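Local coordinates for protein DNA gyrase, B subunit, truncated (Myxococcus xanthus, PDB 3CWV) that probably serves as the ATP-binding subunit of a type II topoisomerase that breaks, passes and rejoins double-stranded DNA, at residues D235-Q240 and R310-F315; V260-V263 and A267-K270. All coordinates share one frame; numbering follows the deposited sequence.

From the N terminus, the chain completes its eight-stranded sheet before reaching the smaller five-stranded one to which both contacts belong. Residues 235-240 turn into strand 237-245 and wait 69 residues for their partner. Within that interval the chain makes strands 252-257 and 260-261, and interaction 2 closes a loop of three residues between 260-263 and 267-270, where helix 267-284 begins. Strand 300-307 follows, and residues 310-315 then return to close interaction 1. Interaction 2 is thus nested inside interaction 1. Their centres lie about 11 Å apart, and the contacts touch where F315 CE1 packs 3.9 Å from T262 CG2.

Interaction 1 of 2, residues D235-Q240 and R310-F315; sequences DGLRVQ and RRQMAF
The CD2 methyl of L237 overlaps the ends of two side chains at once, the amide oxygen of Q312 and the terminal methyl, CE, of M313. It lies 3.5 Å from Q312 OE1, and L237 CG follows at 3.8 Å from the same oxygen, so the leucine offers its branched end to the amide oxygen rather than to the nitrogen. Beyond CG the chain of Q312 runs out extended (chi2 -172°), which carries the amide from the 3-10 segment 310-312 to the turn before the strand. There OE1 also comes within 3.4 Å of D235 O; as both atoms are acceptors, this is mere proximity, without a bond. M313 supplies the apolar half of the contact. Its chain bends at chi2 (-62°) and again at chi3, bringing CE to 3.7 Å from L237 CD2, while the leucine and methionine chains run antiparallel alongside one another. The backbone under this pair is held by the bond from M313 N to R310 O (3.2 Å), which closes the 3-10 turn. Farther along the strand, R238 forms a salt bridge with D231 on strand 228-234. Burial is uneven, with L237 enclosed and D235 exposed. Both D235 and G236 have positive phi, and their backbone angles fit a type I' turn, the tight two-residue connection of a beta hairpin. The contact thus sets the start of the second strand of the 228-245 hairpin against the loop after strand 300-307, within the S5-like (transducer) domain of GyrB proteins; in relatives, the loop leading on to the next helix bears a lysine that reaches ATP.

Interaction 2 of 2, residues V260-V263 and A267-K270; sequences VRTV and AHVK
T262 OG1 meets the H268 ring at its edge and in its plane, 3.0 Å from CE1 and 3.2 Å from NE2. Threonine and histidine reach toward each other head-on, and H268 CG stands between its backbone N and carbonyl carbon (chi1 50°), an arrangement that turns the imidazole off the first helical turn toward the threonine. Packing around this meeting is tight: V269 CG2 lies 3.9 Å above the centre of one ring face, and V304, V306, L323 and L328 also touch the histidine. The outer side is loose by comparison. R261 points away from the helix, and its exposed side chain, like that of K270, adds nothing to the contact. An alanine in place of H268 is likely to open a gap between the start of helix 267-284 and strands 252-257 and 300-307, and leave T262 OG1 without the ring edge beside it and V269 CG2 without the face it covers. Polar atoms at the buried edge have other mates: OG1 hydrogen-bonds with S255 OG, and NE2 makes a weak bond to H265 O. The chemistry implies a ring whose rotation is probably guided by its close aliphatic packing and that weak bond from NE2.

Interaction 1 of 2, residues D235-Q240 and R310-F315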
# COMPACT_ATOMS: atom_id res chain seq x y z
N ASP A 235 3.42 18.07 9.20
CA ASP A 235 3.51 17.44 10.49
C ASP A 235 3.91 15.96 10.39
O ASP A 235 3.31 15.12 11.06
CB ASP A 235 2.17 17.57 11.24
CG ASP A 235 2.36 17.60 12.73
OD1 ASP A 235 3.35 18.24 13.17
OD2 ASP A 235 1.55 16.99 13.46
N GLY A 236 4.91 15.65 9.56
CA GLY A 236 5.42 14.28 9.45
C GLY A 236 4.64 13.36 8.51
O GLY A 236 5.00 12.18 8.35
N LEU A 237 3.60 13.91 7.88
CA LEU A 237 2.66 13.17 7.04
C LEU A 237 2.86 13.58 5.59
O LEU A 237 2.77 14.77 5.28
CB LEU A 237 1.21 13.52 7.43
CG LEU A 237 0.72 13.11 8.82
CD1 LEU A 237 -0.77 13.30 8.91
CD2 LEU A 237 1.07 11.67 9.11
N ARG A 238 3.08 12.61 4.71
CA ARG A 238 3.21 12.90 3.29
C ARG A 238 1.88 12.81 2.57
O ARG A 238 1.14 11.84 2.72
CB ARG A 238 4.24 11.98 2.64
CG ARG A 238 4.43 12.27 1.16
CD ARG A 238 5.32 11.19 0.53
NE ARG A 238 5.81 11.57 -0.79
CZ ARG A 238 6.58 10.79 -1.56
NH1 ARG A 238 6.94 9.57 -1.14
NH2 ARG A 238 6.98 11.21 -2.75
N VAL A 239 1.57 13.82 1.77
CA VAL A 239 0.33 13.83 1.03
C VAL A 239 0.72 13.87 -0.44
O VAL A 239 1.50 14.72 -0.84
CB VAL A 239 -0.51 15.05 1.38
CG1 VAL A 239 -1.78 15.13 0.52
CG2 VAL A 239 -0.87 15.03 2.88
N GLN A 240 0.23 12.89 -1.20
CA GLN A 240 0.50 12.80 -2.64
C GLN A 240 -0.85 12.76 -3.33
O GLN A 240 -1.76 12.04 -2.91
CB GLN A 240 1.27 11.53 -2.97
CG GLN A 240 2.62 11.40 -2.28
CD GLN A 240 3.18 9.99 -2.39
OE1 GLN A 240 2.88 9.11 -1.58
NE2 GLN A 240 4.01 9.78 -3.41
N ARG A 310 2.34 4.69 11.53
CA ARG A 310 1.04 3.96 11.69
C ARG A 310 0.19 4.51 12.83
O ARG A 310 -1.06 4.55 12.74
CB ARG A 310 1.27 2.45 11.95
CG ARG A 310 1.78 1.59 10.78
CD ARG A 310 1.59 0.09 11.09
NE ARG A 310 2.09 -0.83 10.05
CZ ARG A 310 3.34 -1.31 9.98
NH1 ARG A 310 4.24 -0.93 10.88
NH2 ARG A 310 3.70 -2.16 9.02
N ARG A 311 0.86 4.89 13.91
CA ARG A 311 0.20 5.41 15.12
C ARG A 311 -0.54 6.73 14.86
O ARG A 311 -1.52 7.03 15.55
CB ARG A 311 1.22 5.64 16.24
CG ARG A 311 2.27 6.72 15.92
CD ARG A 311 2.98 7.23 17.16
NE ARG A 311 2.05 7.81 18.14
CZ ARG A 311 1.46 9.00 18.02
NH1 ARG A 311 1.68 9.76 16.95
NH2 ARG A 311 0.63 9.42 18.96
N GLN A 312 -0.05 7.50 13.89
CA GLN A 312 -0.65 8.78 13.50
C GLN A 312 -1.86 8.66 12.59
O GLN A 312 -2.57 9.64 12.39
CB GLN A 312 0.40 9.68 12.82
CG GLN A 312 1.39 10.38 13.79
CD GLN A 312 2.29 11.41 13.09
OE1 GLN A 312 1.81 12.33 12.42
NE2 GLN A 312 3.59 11.27 13.27
N MET A 313 -2.09 7.49 12.01
CA MET A 313 -3.26 7.25 11.15
C MET A 313 -4.49 7.03 12.02
O MET A 313 -4.55 6.04 12.75
CB MET A 313 -3.05 6.02 10.27
CG MET A 313 -1.89 6.08 9.24
SD MET A 313 -2.03 7.38 7.99
CE MET A 313 -0.81 8.51 8.66
N ALA A 314 -5.44 7.95 11.97
CA ALA A 314 -6.62 7.88 12.84
C ALA A 314 -7.85 7.92 11.97
O ALA A 314 -7.91 8.66 10.99
CB ALA A 314 -6.65 9.04 13.84
N PHE A 315 -8.84 7.11 12.33
CA PHE A 315 -10.01 6.89 11.49
C PHE A 315 -11.25 7.27 12.30
O PHE A 315 -11.19 7.41 13.53
CB PHE A 315 -10.04 5.42 11.05
CG PHE A 315 -8.85 5.03 10.20
CD1 PHE A 315 -8.88 5.21 8.82
CD2 PHE A 315 -7.70 4.51 10.78
CE1 PHE A 315 -7.78 4.86 8.02
CE2 PHE A 315 -6.58 4.16 9.99
CZ PHE A 315 -6.63 4.34 8.60

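Interaction 2 of 2, residues V260-V263 and A267-K270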
# COMPACT_ATOMS: atom_id res chain seq x y z
N VAL A 260 -3.34 1.59 2.23
CA VAL A 260 -4.60 0.86 2.34
C VAL A 260 -5.78 1.80 2.03
O VAL A 260 -5.81 2.96 2.45
CB VAL A 260 -4.80 0.18 3.71
CG1 VAL A 260 -3.73 -0.92 3.94
CG2 VAL A 260 -4.80 1.20 4.83
N ARG A 261 -6.75 1.29 1.29
CA ARG A 261 -7.74 2.19 0.74
C ARG A 261 -8.68 2.68 1.83
O ARG A 261 -8.98 1.95 2.78
CB ARG A 261 -8.50 1.56 -0.44
CG ARG A 261 -8.40 2.47 -1.66
CD ARG A 261 -9.09 1.94 -2.82
NE ARG A 261 -10.37 2.59 -3.01
CZ ARG A 261 -11.23 2.20 -3.93
NH1 ARG A 261 -10.92 1.17 -4.71
NH2 ARG A 261 -12.39 2.82 -4.08
N THR A 262 -9.09 3.93 1.70
CA THR A 262 -10.12 4.49 2.56
C THR A 262 -11.31 4.69 1.65
O THR A 262 -11.47 5.76 1.05
CB THR A 262 -9.65 5.85 3.19
OG1 THR A 262 -9.01 6.65 2.18
CG2 THR A 262 -8.62 5.62 4.33
N VAL A 263 -12.15 3.66 1.53
CA VAL A 263 -13.28 3.72 0.59
C VAL A 263 -14.32 4.80 0.87
O VAL A 263 -15.12 5.12 -0.02
CB VAL A 263 -13.99 2.34 0.37
CG1 VAL A 263 -13.02 1.30 -0.15
CG2 VAL A 263 -14.66 1.85 1.66
N ALA A 267 -10.52 13.11 5.73
CA ALA A 267 -9.87 14.41 5.85
C ALA A 267 -8.85 14.70 4.75
O ALA A 267 -8.72 15.85 4.32
CB ALA A 267 -9.22 14.55 7.23
N HIS A 268 -8.12 13.67 4.31
CA HIS A 268 -7.13 13.83 3.24
C HIS A 268 -7.83 14.25 1.94
O HIS A 268 -7.42 15.22 1.28
CB HIS A 268 -6.28 12.55 3.05
CG HIS A 268 -7.08 11.28 2.93
ND1 HIS A 268 -6.61 10.16 2.29
CD2 HIS A 268 -8.31 10.95 3.39
CE1 HIS A 268 -7.51 9.19 2.36
NE2 HIS A 268 -8.55 9.65 3.03
N VAL A 269 -8.92 13.57 1.61
CA VAL A 269 -9.68 13.86 0.41
C VAL A 269 -10.39 15.21 0.52
O VAL A 269 -10.32 16.03 -0.41
CB VAL A 269 -10.67 12.72 0.14
CG1 VAL A 269 -11.72 13.10 -0.92
CG2 VAL A 269 -9.90 11.44 -0.25
N LYS A 270 -11.08 15.46 1.64
CA LYS A 270 -11.79 16.72 1.80
C LYS A 270 -10.87 17.94 1.73
O LYS A 270 -11.26 18.97 1.21
CB LYS A 270 -12.60 16.74 3.10
CG LYS A 270 -14.02 16.19 2.93
CD LYS A 270 -15.04 17.30 2.68
CE LYS A 270 -15.23 18.15 3.94
NZ LYS A 270 -16.57 18.82 4.02